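Local coordinates for protein discoidin-2 (PDB 2VM9) that acts as a calcium-containing, galactose-binding lectin that assembles as a homotrimer and may take part in spore formation and spore coat formation, at residues Val30-Leu35 and Asp47-Trp52; Gln61-Gly66 and Ile145-Glu150; Ile76-Arg81 and Asn112-Arg117; Gln86-Tyr91 and Ile136-Tyr141; Ser20-Asn25 and Ser54-Lys59. One frame throughout, in Å; residues are numbered along the deposited sequence.

Contact 1. Residues Val30-Leu35 and Asp47-Trp52; sequences VKNSIL and DGSESW. With CA (calcium ion), chain B.
Trp52 turns one face of its indole toward Val30, whose CG1 lies over that face, 4.0 Å from Trp52 CD1. CG is anti to the backbone N (chi1 161°), and the ring crosses Val30 obliquely; CB of Ser33 meets CB of Trp52 at 3.7 Å. Ring nitrogen NE1 is bonded outside the pair, to the carbonyl of Thr22. In Asn32, CB packs against Ser49 O, and ND2 of the flat carboxamide lies 3.1 Å from that oxygen, while OD1 accepts Lys31 NZ at 2.9 Å. One water accepts from Lys31 NZ and Asn32 ND2 and donates to Asp47 O, bridging the two segments. Segments 30-35 and 47-52 belong to the long loop between strands 17-20 and 52-53 of the discoidin (F5/8 type C) beta-sandwich, which carries the calcium site. There Asp47 OD1 binds the calcium ion at 2.5 Å, alongside Asn39, Ser40 and four waters. One of these waters donates to Gly48 O, another weakly to Glu50 OE2, which also forms a salt bridge with Lys41. Lys31 NZ pairs with Asp23 of a neighbouring subunit.

Contact 2. Residues Gln61-Gly66 and Ile145-Glu150; sequences QFIVAG and ISLRWE
Ile63 and Trp149 make the main apolar contact, their side chains sliding past each other in opposite directions. CG2 of Ile63 reaches CZ2 of the Trp149 indole at 3.7 Å, and Ile63 CD1 lies 3.9 Å from Trp149 NE1. Ala65 CB continues the same packing, 4.0 Å from Trp149 CH2. Ile63 CD1 also meets Leu147 CD1 at 4.3 Å. At the other end the aliphatic part of Gln61 crosses Ile145 at about a right angle, Gln61 CG to Ile145 CD1 3.7 Å. The Gln61 chain bends at chi2 (-56°), and its amide end leads away to polar partners: OE1 accepts from Ser21 and Thr22, and NE2 donates to Asp58. Side chains alone carry the contact, since the axes of 63-66 and 146-150, 21° from parallel, stay 11.0 Å apart, one in each sheet of the beta-sandwich. Strand 63-67 lies between 17-20 and 133-142 in its sheet, strand 146-153 pairs with 70-79 in the other, and Trp52, Leu18 and Ile136 pack around the interface.

Contact 3. Residues Ile76-Arg81 and Asn112-Arg117; sequences ISTQGR and NANKDR. With PO4 (phosphate ion), chain G.
The end of strand 70-79 in the discoidin beta-sandwich meets the loop joining strands 102-112 and 121-131, with Thr78 and Asn114 gripping each other by two hydrogen bonds. Thr78 OG1 donates to Asn114 OD1 at 2.7 Å, while Asn114 ND2 returns a bond to Thr78 O at 3.0 Å. The second bond leaves nearly in the plane of the Asn114 amide, yet reaches the Thr78 carbonyl from 54° above its plane. With chi1 at 69°, Thr78 OG1 sits between the backbone N and the carbonyl carbon, facing the asparagine. Farther along, Gly80 N donates to a water at 2.8 Å, and that water meets Asp116 O. Arg81 O lies against the aliphatic chain of Arg117, 3.1 Å from Arg117 CB, and the Arg117 guanidinium pairs with Asp85. Arg81 itself extends away from the loop. NE makes a salt bridge to Asp83, and NH1 and NH2 both donate to O2 of a phosphate ion, probably from the crystallisation liquor, which meets the guanidinium at its edge. Arg81 opens an Arg-Gly-Asp sequence predicted to be a cell attachment site. The two bonds fix the rotation of the Asn114 amide and tie the loop to strand backbone and side chain alike, whereas the positive guanidinium of Arg81 is probably balanced by Asp83 and, in this crystal, by the phosphate.

Contact 4. Residues Gln86-Tyr91 and Ile136-Tyr141; sequences QWVTSY and IHPQTY
Val88 and Tyr141 form an antiparallel non-hydrogen-bonded pair, their CA atoms 4.2 Å apart, in the ladder between strands 87-96 and 133-142. The axes of 87-91 and 136-141 are at 126° to each other, far from strictly antiparallel, and the register slips twice. Thr89 and Ser90 both face Thr140, a classic beta bulge: Thr140 O accepts from Thr89 N at 2.9 Å and weakly from Ser90 N. Ser90 O in turn receives a nearly straight bond from Gln139 N (2.8 Å, 169°) and a weak one from Thr140 N. After a second one-residue shift, Tyr91 pairs with Pro138. These strands are neighbours in the five-stranded antiparallel sheet of the discoidin beta-sandwich. On the bulge, Thr140 OG1 stands between two hydroxyls, 2.6 Å from Thr89 OG1 and 2.7 Å from Ser90 OG, and is hydrogen-bonded to both. Toward the sandwich interior the chemistry turns apolar. Ile136 CD1 sits over the centre of the Tyr91 ring in a CH-pi contact, 3.8 Å from the centroid and 8° off the normal; Val88 CG1 packs on Pro138 CB at 3.9 Å. Ile76 and Thr78 of the facing sheet also touch Tyr91, while Leu147 lies against Val88 and Pro138.

Contact 5. Residues Ser20-Asn25 and Ser54-Lys59; sequences SSTDYN and SSVLDK
Tyr24 and Ser55 bring their CA atoms to 3.8 Å where two loop segments, without regular strand pairing, press backbone against backbone. Thr22 supplies the side chain that joins them. Its OG1, set by chi1 of 66° between the backbone N and the carbonyl carbon, accepts from two successive amides: Ser55 N at 2.8 Å and Val56 N at 3.2 Å, the latter nearly straight at 167°. Thr22 O adds a CA-H...O contact with Ser54 CA at 3.4 Å. Tyr24 packs its CB against Ser54 O, which lies at the ring edge, near the ring plane, 3.7 Å from Tyr24 CD1. Ser55 CB rests 3.3 Å from Asp23 O. Inside the loops, Ser20 OG donates to Asp23 OD1 and Ser54 OG to Val56 O at 2.8 Å. These loops flank strand 52-53 of the beta-sandwich and reach the trimer interface, where Ser55 OG bonds to Asp47 of a neighbouring subunit. With two amides donating to it and the Gln61 carbonyl oxygen available to take its proton, the Thr22 hydroxyl is held by three bonds, which ties the backbone of the loop that bears Ser55 to Thr22.

How the contacts relate
Contacts 1, 2, 3 and 5 are mostly buried. Contact 2 is apolar packing between the two sheets of the sandwich; contact 4, partly exposed, lies beside it within one sheet, joined through Ile63 O and Ile136 N, and runs from the interior to the exposed Thr140. Contacts 1, 3 and 5 involve loops at one end of the sandwich and rely more on polar groups, with waters and bound ions in contacts 1 and 3. Contact 3 shares a sheet with contact 2 through neighbouring strands 70-79 and 146-153, and alternates with contact 4 along the chain. Contact 1 nests inside the loop closed by contact 5, and Trp52 NE1 links them; contacts 1 and 5 make polar bonds to neighbouring subunits.

Contact 1. Residues Val30-Leu35 and Asp47-Trp52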
# COMPACT_ATOMS: atom_id res chain seq x y z
N VAL A 30 15.65 -16.45 11.33
CA VAL A 30 14.54 -16.57 10.37
C VAL A 30 14.99 -16.38 8.92
O VAL A 30 14.32 -16.84 8.01
CB VAL A 30 13.38 -15.58 10.67
CG1 VAL A 30 12.83 -15.78 12.09
CG2 VAL A 30 13.83 -14.12 10.44
N LYS A 31 16.14 -15.73 8.70
CA LYS A 31 16.64 -15.54 7.35
C LYS A 31 16.97 -16.91 6.71
O LYS A 31 17.08 -17.03 5.47
CB LYS A 31 17.88 -14.65 7.36
CG LYS A 31 19.11 -15.34 7.99
CD LYS A 31 20.38 -14.46 7.86
CE LYS A 31 21.62 -15.24 8.30
NZ LYS A 31 21.97 -16.33 7.28
N ASN A 32 17.08 -17.96 7.54
CA ASN A 32 17.38 -19.31 7.02
C ASN A 32 16.13 -20.20 6.96
O ASN A 32 16.25 -21.43 6.89
CB ASN A 32 18.44 -19.99 7.89
CG ASN A 32 19.82 -19.35 7.75
OD1 ASN A 32 20.01 -18.44 6.94
ND2 ASN A 32 20.78 -19.79 8.56
N SER A 33 14.96 -19.58 6.99
CA SER A 33 13.73 -20.34 7.19
C SER A 33 12.90 -20.60 5.94
O SER A 33 11.86 -21.24 6.04
CB SER A 33 12.85 -19.71 8.30
OG SER A 33 12.18 -18.54 7.84
N ILE A 34 13.29 -20.08 4.79
CA ILE A 34 12.44 -20.31 3.62
C ILE A 34 12.33 -21.80 3.27
O ILE A 34 13.31 -22.56 3.38
CB ILE A 34 12.86 -19.51 2.36
CG1 ILE A 34 11.67 -19.50 1.40
CG2 ILE A 34 14.08 -20.16 1.68
CD1 ILE A 34 11.81 -18.51 0.28
N LEU A 35 11.14 -22.21 2.84
CA LEU A 35 10.91 -23.56 2.34
C LEU A 35 12.02 -23.96 1.38
O LEU A 35 12.40 -23.16 0.49
CB LEU A 35 9.57 -23.60 1.59
CG LEU A 35 8.95 -25.00 1.48
CD1 LEU A 35 8.41 -25.45 2.85
CD2 LEU A 35 7.85 -24.95 0.44
N ASP A 47 27.75 -22.73 7.78
CA ASP A 47 27.27 -21.51 7.15
C ASP A 47 25.83 -21.16 7.59
O ASP A 47 25.19 -20.26 7.02
CB ASP A 47 27.39 -21.56 5.63
CG ASP A 47 26.70 -22.79 5.00
OD1 ASP A 47 26.35 -23.75 5.72
OD2 ASP A 47 26.55 -22.80 3.75
N GLY A 48 25.34 -21.88 8.59
CA GLY A 48 24.01 -21.67 9.13
C GLY A 48 23.16 -22.92 9.02
O GLY A 48 23.39 -23.77 8.15
N SER A 49 22.17 -23.03 9.92
CA SER A 49 21.22 -24.14 9.86
C SER A 49 20.33 -23.95 8.65
O SER A 49 19.99 -22.80 8.25
CB SER A 49 20.36 -24.14 11.12
OG SER A 49 19.77 -22.88 11.34
N GLU A 50 19.93 -25.07 8.07
CA GLU A 50 18.92 -25.05 7.02
C GLU A 50 17.53 -25.03 7.68
O GLU A 50 16.72 -25.98 7.56
CB GLU A 50 19.12 -26.25 6.10
CG GLU A 50 20.46 -26.11 5.34
CD GLU A 50 20.78 -27.32 4.47
OE1 GLU A 50 20.23 -28.39 4.73
OE2 GLU A 50 21.58 -27.16 3.54
N SER A 51 17.29 -23.97 8.45
CA SER A 51 16.06 -23.79 9.23
C SER A 51 16.19 -22.50 10.02
O SER A 51 17.30 -22.02 10.28
CB SER A 51 15.86 -24.94 10.27
OG SER A 51 16.96 -24.95 11.23
N TRP A 52 15.06 -21.96 10.47
CA TRP A 52 15.11 -21.15 11.69
C TRP A 52 15.16 -22.17 12.84
O TRP A 52 14.43 -23.18 12.81
CB TRP A 52 13.83 -20.33 11.84
CG TRP A 52 13.62 -19.84 13.26
CD1 TRP A 52 14.42 -18.97 13.96
CD2 TRP A 52 12.54 -20.18 14.14
NE1 TRP A 52 13.90 -18.75 15.21
CE2 TRP A 52 12.76 -19.48 15.36
CE3 TRP A 52 11.42 -21.01 14.02
CZ2 TRP A 52 11.88 -19.57 16.46
CZ3 TRP A 52 10.54 -21.12 15.13
CH2 TRP A 52 10.77 -20.40 16.31
CA CA B . 25.72 -26.11 5.37
O HOH W 1 23.66 -18.34 8.33
O HOH W 2 25.28 -25.84 7.74
O HOH W 3 23.97 -27.60 5.16
O HOH W 4 28.49 -25.97 5.21
O HOH W 5 26.63 -28.10 6.58

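Contact 2. Residues Gln61-Gly66 and Ile145-Glu150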
# COMPACT_ATOMS: atom_id res chain seq x y z
N GLN A 61 7.32 -20.22 21.51
CA GLN A 61 8.16 -19.70 20.42
C GLN A 61 7.29 -19.44 19.19
O GLN A 61 6.19 -19.97 19.08
CB GLN A 61 9.27 -20.70 20.06
CG GLN A 61 10.13 -21.05 21.29
CD GLN A 61 10.72 -19.80 21.92
OE1 GLN A 61 11.45 -19.03 21.26
NE2 GLN A 61 10.38 -19.57 23.18
N PHE A 62 7.78 -18.61 18.27
CA PHE A 62 6.99 -18.27 17.09
C PHE A 62 7.85 -17.59 16.07
O PHE A 62 8.93 -17.11 16.40
CB PHE A 62 5.82 -17.29 17.45
CG PHE A 62 6.28 -16.04 18.20
CD1 PHE A 62 6.85 -14.98 17.51
CD2 PHE A 62 6.11 -15.95 19.58
CE1 PHE A 62 7.30 -13.82 18.20
CE2 PHE A 62 6.54 -14.82 20.30
CZ PHE A 62 7.16 -13.75 19.60
N ILE A 63 7.34 -17.51 14.84
CA ILE A 63 7.79 -16.49 13.90
C ILE A 63 6.55 -15.71 13.49
O ILE A 63 5.53 -16.31 13.13
CB ILE A 63 8.46 -17.05 12.62
CG1 ILE A 63 9.59 -18.04 12.95
CG2 ILE A 63 8.98 -15.89 11.72
CD1 ILE A 63 10.13 -18.73 11.71
N VAL A 64 6.66 -14.39 13.55
CA VAL A 64 5.64 -13.49 13.02
C VAL A 64 6.08 -13.06 11.63
O VAL A 64 7.25 -12.72 11.44
CB VAL A 64 5.50 -12.20 13.87
CG1 VAL A 64 4.38 -11.32 13.30
CG2 VAL A 64 5.25 -12.55 15.33
N ALA A 65 5.15 -13.10 10.68
CA ALA A 65 5.36 -12.61 9.32
C ALA A 65 4.39 -11.47 9.08
O ALA A 65 3.19 -11.62 9.34
CB ALA A 65 5.13 -13.71 8.34
N GLY A 66 4.89 -10.32 8.62
CA GLY A 66 4.00 -9.18 8.50
C GLY A 66 4.34 -8.24 7.36
O GLY A 66 5.47 -8.23 6.84
N ILE A 145 12.98 -26.92 18.14
CA ILE A 145 12.04 -26.13 17.35
C ILE A 145 12.86 -25.56 16.18
O ILE A 145 13.54 -24.55 16.31
CB ILE A 145 11.42 -25.02 18.19
CG1 ILE A 145 10.58 -25.64 19.32
CG2 ILE A 145 10.57 -24.09 17.29
CD1 ILE A 145 10.13 -24.61 20.39
N SER A 146 12.79 -26.26 15.06
CA SER A 146 13.50 -25.90 13.84
C SER A 146 12.54 -26.12 12.69
O SER A 146 11.89 -27.17 12.59
CB SER A 146 14.77 -26.76 13.65
OG SER A 146 15.68 -26.61 14.74
N LEU A 147 12.45 -25.13 11.79
CA LEU A 147 11.54 -25.31 10.67
C LEU A 147 11.93 -24.45 9.49
O LEU A 147 12.70 -23.46 9.63
CB LEU A 147 10.08 -25.01 11.06
CG LEU A 147 9.78 -23.53 11.39
CD1 LEU A 147 9.44 -22.72 10.14
CD2 LEU A 147 8.66 -23.40 12.40
N ARG A 148 11.41 -24.84 8.34
CA ARG A 148 11.38 -24.01 7.15
C ARG A 148 9.92 -23.92 6.73
O ARG A 148 9.13 -24.79 7.08
CB ARG A 148 12.23 -24.61 6.03
CG ARG A 148 13.73 -24.57 6.33
CD ARG A 148 14.53 -25.38 5.28
NE ARG A 148 14.31 -26.82 5.52
CZ ARG A 148 14.70 -27.79 4.69
NH1 ARG A 148 15.34 -27.49 3.55
NH2 ARG A 148 14.42 -29.06 4.98
N TRP A 149 9.55 -22.86 6.01
CA TRP A 149 8.15 -22.63 5.71
C TRP A 149 7.97 -21.65 4.57
O TRP A 149 8.92 -20.96 4.16
CB TRP A 149 7.38 -22.13 6.96
CG TRP A 149 7.78 -20.77 7.46
CD1 TRP A 149 9.04 -20.19 7.45
CD2 TRP A 149 6.90 -19.81 8.05
NE1 TRP A 149 8.97 -18.92 8.02
CE2 TRP A 149 7.68 -18.69 8.42
CE3 TRP A 149 5.53 -19.81 8.35
CZ2 TRP A 149 7.12 -17.55 9.02
CZ3 TRP A 149 4.98 -18.71 8.96
CH2 TRP A 149 5.78 -17.59 9.30
N GLU A 150 6.74 -21.61 4.07
CA GLU A 150 6.34 -20.63 3.09
C GLU A 150 4.87 -20.32 3.34
O GLU A 150 4.10 -21.15 3.86
CB GLU A 150 6.57 -21.15 1.68
CG GLU A 150 6.18 -20.17 0.53
CD GLU A 150 6.91 -18.82 0.64
OE1 GLU A 150 7.84 -18.60 -0.15
OE2 GLU A 150 6.53 -17.99 1.49

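Contact 3. Residues Ile76-Arg81 and Asn112-Arg117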
# COMPACT_ATOMS: atom_id res chain seq x y z
N ILE A 76 -0.30 -22.57 3.97
CA ILE A 76 1.02 -22.53 4.60
C ILE A 76 1.68 -23.88 4.36
O ILE A 76 1.00 -24.92 4.38
CB ILE A 76 0.91 -22.25 6.11
CG1 ILE A 76 2.29 -22.16 6.77
CG2 ILE A 76 0.02 -23.32 6.82
CD1 ILE A 76 2.21 -21.72 8.22
N SER A 77 2.99 -23.89 4.14
CA SER A 77 3.74 -25.12 4.05
C SER A 77 4.85 -25.07 5.09
O SER A 77 5.49 -24.04 5.23
CB SER A 77 4.38 -25.26 2.68
OG SER A 77 3.37 -25.54 1.73
N THR A 78 5.06 -26.17 5.79
CA THR A 78 6.20 -26.28 6.73
C THR A 78 7.04 -27.51 6.41
O THR A 78 6.58 -28.48 5.80
CB THR A 78 5.76 -26.31 8.23
OG1 THR A 78 5.09 -27.55 8.51
CG2 THR A 78 4.83 -25.11 8.56
N GLN A 79 8.28 -27.46 6.88
CA GLN A 79 9.26 -28.46 6.61
C GLN A 79 10.16 -28.46 7.84
O GLN A 79 10.26 -27.47 8.58
CB GLN A 79 9.99 -28.01 5.35
CG GLN A 79 10.92 -28.93 4.71
CD GLN A 79 11.45 -28.28 3.43
OE1 GLN A 79 11.68 -27.06 3.40
NE2 GLN A 79 11.66 -29.08 2.39
N GLY A 80 10.84 -29.57 8.07
CA GLY A 80 11.82 -29.60 9.13
C GLY A 80 13.14 -28.96 8.69
O GLY A 80 13.24 -28.25 7.67
N ARG A 81 14.14 -29.21 9.51
CA ARG A 81 15.48 -28.67 9.29
C ARG A 81 16.25 -29.51 8.30
O ARG A 81 16.29 -30.75 8.42
CB ARG A 81 16.23 -28.61 10.64
CG ARG A 81 17.67 -28.18 10.51
CD ARG A 81 18.30 -27.86 11.88
NE ARG A 81 19.71 -27.57 11.67
CZ ARG A 81 20.57 -27.24 12.61
NH1 ARG A 81 20.17 -27.13 13.88
NH2 ARG A 81 21.85 -27.01 12.27
N ASN A 112 -1.34 -30.66 12.68
CA ASN A 112 -0.31 -31.69 12.65
C ASN A 112 0.70 -31.35 11.57
O ASN A 112 0.32 -31.03 10.44
CB ASN A 112 -0.94 -33.05 12.39
CG ASN A 112 -1.81 -33.51 13.53
OD1 ASN A 112 -1.43 -33.39 14.70
ND2 ASN A 112 -3.01 -34.02 13.21
N ALA A 113 1.98 -31.40 11.91
CA ALA A 113 2.98 -30.90 10.99
C ALA A 113 3.98 -31.97 10.58
O ALA A 113 3.58 -33.04 10.08
CB ALA A 113 3.67 -29.62 11.57
N ASN A 114 5.27 -31.72 10.80
CA ASN A 114 6.29 -32.53 10.16
C ASN A 114 6.74 -33.76 10.95
O ASN A 114 6.51 -33.85 12.16
CB ASN A 114 7.48 -31.65 9.80
CG ASN A 114 7.08 -30.54 8.87
OD1 ASN A 114 6.86 -29.40 9.29
ND2 ASN A 114 6.90 -30.89 7.57
N LYS A 115 7.34 -34.72 10.24
CA LYS A 115 7.82 -35.95 10.86
C LYS A 115 9.21 -36.34 10.33
O LYS A 115 9.70 -37.45 10.56
CB LYS A 115 6.81 -37.08 10.61
CG LYS A 115 5.51 -36.92 11.38
CD LYS A 115 4.63 -38.14 11.19
CE LYS A 115 3.30 -37.92 11.88
NZ LYS A 115 2.23 -38.78 11.22
N ASP A 116 9.85 -35.41 9.62
CA ASP A 116 11.21 -35.67 9.09
C ASP A 116 11.83 -34.33 8.68
O ASP A 116 11.23 -33.28 8.92
CB ASP A 116 11.14 -36.65 7.89
CG ASP A 116 10.38 -36.09 6.66
OD1 ASP A 116 10.04 -34.89 6.61
OD2 ASP A 116 10.16 -36.87 5.69
N ARG A 117 13.01 -34.38 8.06
CA ARG A 117 13.73 -33.14 7.72
C ARG A 117 13.12 -32.38 6.56
O ARG A 117 13.07 -31.15 6.60
CB ARG A 117 15.17 -33.46 7.37
CG ARG A 117 16.04 -33.89 8.55
CD ARG A 117 17.49 -33.76 8.12
NE ARG A 117 18.43 -34.47 9.00
CZ ARG A 117 19.73 -34.56 8.74
NH1 ARG A 117 20.24 -33.98 7.64
NH2 ARG A 117 20.53 -35.25 9.54
P PO4 G . 24.11 -26.68 15.07
O1 PO4 G . 24.05 -27.79 16.11
O2 PO4 G . 22.80 -26.20 14.78
O3 PO4 G . 24.76 -27.26 13.83
O4 PO4 G . 25.05 -25.61 15.57
O HOH W 6 8.99 -28.43 11.00
O HOH W 7 9.85 -31.88 6.95

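Contact 4. Residues Gln86-Tyr91 and Ile136-Tyr141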
# COMPACT_ATOMS: atom_id res chain seq x y z
N GLN A 86 15.80 -32.31 13.25
CA GLN A 86 14.96 -31.45 14.08
C GLN A 86 13.82 -31.00 13.22
O GLN A 86 14.03 -30.67 12.04
CB GLN A 86 15.74 -30.20 14.52
CG GLN A 86 16.94 -30.53 15.37
CD GLN A 86 17.91 -29.37 15.51
OE1 GLN A 86 17.71 -28.27 14.96
NE2 GLN A 86 18.97 -29.60 16.27
N TRP A 87 12.61 -30.99 13.78
CA TRP A 87 11.44 -30.55 13.01
C TRP A 87 10.28 -30.26 13.97
O TRP A 87 10.21 -30.84 15.07
CB TRP A 87 11.01 -31.58 11.93
CG TRP A 87 10.87 -33.02 12.39
CD1 TRP A 87 9.78 -33.59 13.01
CD2 TRP A 87 11.84 -34.05 12.22
NE1 TRP A 87 10.02 -34.94 13.23
CE2 TRP A 87 11.28 -35.25 12.76
CE3 TRP A 87 13.14 -34.09 11.66
CZ2 TRP A 87 11.99 -36.47 12.79
CZ3 TRP A 87 13.83 -35.33 11.65
CH2 TRP A 87 13.24 -36.49 12.21
N VAL A 88 9.41 -29.35 13.57
CA VAL A 88 8.21 -29.09 14.36
C VAL A 88 7.14 -30.10 14.00
O VAL A 88 6.82 -30.26 12.83
CB VAL A 88 7.75 -27.64 14.13
CG1 VAL A 88 6.37 -27.39 14.76
CG2 VAL A 88 8.83 -26.69 14.71
N THR A 89 6.59 -30.78 15.01
CA THR A 89 5.63 -31.84 14.76
C THR A 89 4.17 -31.36 14.84
O THR A 89 3.26 -32.02 14.33
CB THR A 89 5.83 -33.01 15.76
OG1 THR A 89 5.84 -32.46 17.09
CG2 THR A 89 7.13 -33.76 15.48
N SER A 90 3.92 -30.22 15.50
CA SER A 90 2.59 -29.62 15.49
C SER A 90 2.71 -28.15 15.82
O SER A 90 3.67 -27.75 16.49
CB SER A 90 1.63 -30.31 16.48
OG SER A 90 1.87 -29.97 17.85
N TYR A 91 1.74 -27.37 15.36
CA TYR A 91 1.75 -25.95 15.68
C TYR A 91 0.34 -25.36 15.64
O TYR A 91 -0.61 -25.98 15.13
CB TYR A 91 2.67 -25.19 14.70
CG TYR A 91 2.24 -25.29 13.23
CD1 TYR A 91 1.31 -24.39 12.69
CD2 TYR A 91 2.80 -26.25 12.38
CE1 TYR A 91 0.91 -24.48 11.35
CE2 TYR A 91 2.42 -26.33 11.02
CZ TYR A 91 1.48 -25.44 10.53
OH TYR A 91 1.12 -25.49 9.21
N ILE A 136 3.32 -18.32 13.19
CA ILE A 136 3.36 -19.75 13.45
C ILE A 136 3.87 -19.95 14.87
O ILE A 136 4.88 -19.34 15.28
CB ILE A 136 4.20 -20.50 12.38
CG1 ILE A 136 4.17 -22.01 12.63
CG2 ILE A 136 5.66 -19.94 12.29
CD1 ILE A 136 4.65 -22.84 11.44
N HIS A 137 3.14 -20.76 15.64
CA HIS A 137 3.39 -21.00 17.07
C HIS A 137 3.61 -22.50 17.28
O HIS A 137 2.66 -23.23 17.54
CB HIS A 137 2.19 -20.50 17.88
CG HIS A 137 2.22 -19.02 18.15
ND1 HIS A 137 2.68 -18.49 19.34
CD2 HIS A 137 1.84 -17.96 17.38
CE1 HIS A 137 2.58 -17.17 19.30
NE2 HIS A 137 2.08 -16.82 18.12
N PRO A 138 4.86 -22.97 17.08
CA PRO A 138 5.17 -24.39 17.29
C PRO A 138 4.69 -24.86 18.66
O PRO A 138 4.85 -24.14 19.66
CB PRO A 138 6.70 -24.42 17.23
CG PRO A 138 7.01 -23.32 16.18
CD PRO A 138 6.05 -22.21 16.64
N GLN A 139 4.08 -26.04 18.68
CA GLN A 139 3.61 -26.59 19.96
C GLN A 139 4.44 -27.77 20.42
O GLN A 139 4.70 -27.91 21.60
CB GLN A 139 2.15 -27.02 19.87
CG GLN A 139 1.23 -25.84 19.59
CD GLN A 139 1.26 -24.80 20.71
OE1 GLN A 139 0.88 -25.10 21.85
NE2 GLN A 139 1.72 -23.57 20.39
N THR A 140 4.78 -28.66 19.49
CA THR A 140 5.58 -29.84 19.83
C THR A 140 6.68 -29.98 18.75
O THR A 140 6.55 -29.45 17.64
CB THR A 140 4.72 -31.12 19.86
OG1 THR A 140 4.05 -31.30 18.59
CG2 THR A 140 3.65 -31.06 20.98
N TYR A 141 7.73 -30.70 19.07
CA TYR A 141 8.87 -30.75 18.16
C TYR A 141 9.65 -32.04 18.38
O TYR A 141 9.57 -32.65 19.45
CB TYR A 141 9.79 -29.53 18.37
CG TYR A 141 9.98 -29.21 19.84
CD1 TYR A 141 11.02 -29.78 20.56
CD2 TYR A 141 9.11 -28.32 20.50
CE1 TYR A 141 11.21 -29.51 21.93
CE2 TYR A 141 9.27 -28.06 21.89
CZ TYR A 141 10.32 -28.66 22.57
OH TYR A 141 10.50 -28.46 23.89

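Contact 5. Residues Ser20-Asn25 and Ser54-Lys59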
# COMPACT_ATOMS: atom_id res chain seq x y z
N SER A 20 11.35 -13.68 14.68
CA SER A 20 11.23 -14.82 15.59
C SER A 20 11.20 -14.38 17.07
O SER A 20 11.66 -13.29 17.44
CB SER A 20 12.41 -15.79 15.39
OG SER A 20 13.64 -15.08 15.57
N SER A 21 10.69 -15.29 17.91
CA SER A 21 10.67 -15.11 19.35
C SER A 21 12.13 -15.13 19.86
O SER A 21 12.58 -14.19 20.52
CB SER A 21 9.86 -16.26 19.96
OG SER A 21 10.26 -17.47 19.39
N THR A 22 12.86 -16.21 19.55
CA THR A 22 14.29 -16.33 19.89
C THR A 22 14.95 -17.11 18.75
O THR A 22 14.26 -17.80 17.97
CB THR A 22 14.53 -17.09 21.24
OG1 THR A 22 14.12 -18.47 21.11
CG2 THR A 22 13.77 -16.41 22.42
N ASP A 23 16.28 -16.98 18.68
CA ASP A 23 17.12 -17.67 17.68
C ASP A 23 18.23 -18.37 18.45
O ASP A 23 18.86 -17.76 19.31
CB ASP A 23 17.82 -16.67 16.76
CG ASP A 23 16.89 -16.00 15.77
OD1 ASP A 23 15.78 -16.55 15.50
OD2 ASP A 23 17.30 -14.94 15.24
N TYR A 24 18.51 -19.63 18.11
CA TYR A 24 19.63 -20.29 18.76
C TYR A 24 20.89 -19.42 18.67
O TYR A 24 21.67 -19.30 19.64
CB TYR A 24 19.89 -21.65 18.13
CG TYR A 24 20.73 -22.47 19.06
CD1 TYR A 24 20.14 -23.10 20.16
CD2 TYR A 24 22.10 -22.59 18.85
CE1 TYR A 24 20.92 -23.84 21.06
CE2 TYR A 24 22.89 -23.33 19.75
CZ TYR A 24 22.29 -23.94 20.85
OH TYR A 24 23.05 -24.70 21.73
N ASN A 25 21.08 -18.83 17.50
CA ASN A 25 21.95 -17.66 17.31
C ASN A 25 21.66 -17.16 15.90
O ASN A 25 20.72 -17.63 15.26
CB ASN A 25 23.44 -18.02 17.48
CG ASN A 25 23.88 -19.15 16.58
OD1 ASN A 25 23.44 -19.28 15.44
ND2 ASN A 25 24.76 -20.01 17.11
N SER A 54 14.88 -22.05 17.19
CA SER A 54 14.70 -21.19 18.36
C SER A 54 15.90 -21.32 19.32
O SER A 54 16.72 -22.23 19.19
CB SER A 54 13.40 -21.53 19.10
OG SER A 54 13.56 -22.74 19.80
N SER A 55 15.97 -20.42 20.29
CA SER A 55 16.93 -20.62 21.38
C SER A 55 16.30 -21.38 22.56
O SER A 55 16.85 -22.37 23.05
CB SER A 55 17.52 -19.29 21.86
OG SER A 55 18.48 -19.58 22.89
N VAL A 56 15.14 -20.91 22.98
CA VAL A 56 14.36 -21.51 24.07
C VAL A 56 13.45 -22.58 23.50
O VAL A 56 12.85 -22.40 22.45
CB VAL A 56 13.51 -20.40 24.74
CG1 VAL A 56 12.54 -21.01 25.78
CG2 VAL A 56 14.46 -19.38 25.38
N LEU A 57 13.38 -23.71 24.20
CA LEU A 57 12.48 -24.79 23.81
C LEU A 57 11.33 -24.79 24.79
O LEU A 57 11.48 -25.15 25.96
CB LEU A 57 13.20 -26.14 23.83
CG LEU A 57 14.31 -26.31 22.79
CD1 LEU A 57 15.03 -27.67 23.05
CD2 LEU A 57 13.81 -26.20 21.34
N ASP A 58 10.20 -24.31 24.32
CA ASP A 58 8.96 -24.33 25.09
C ASP A 58 7.81 -24.17 24.11
O ASP A 58 8.04 -24.25 22.90
CB ASP A 58 8.95 -23.27 26.22
CG ASP A 58 8.95 -21.82 25.71
OD1 ASP A 58 8.87 -21.55 24.49
OD2 ASP A 58 9.06 -20.93 26.59
N LYS A 59 6.59 -23.94 24.62
CA LYS A 59 5.41 -23.82 23.73
C LYS A 59 5.07 -22.37 23.37
O LYS A 59 3.99 -22.10 22.80
CB LYS A 59 4.20 -24.48 24.39
CG LYS A 59 4.39 -25.94 24.61
CD LYS A 59 3.18 -26.56 25.30
CE LYS A 59 3.29 -26.41 26.84
NZ LYS A 59 2.02 -26.88 27.46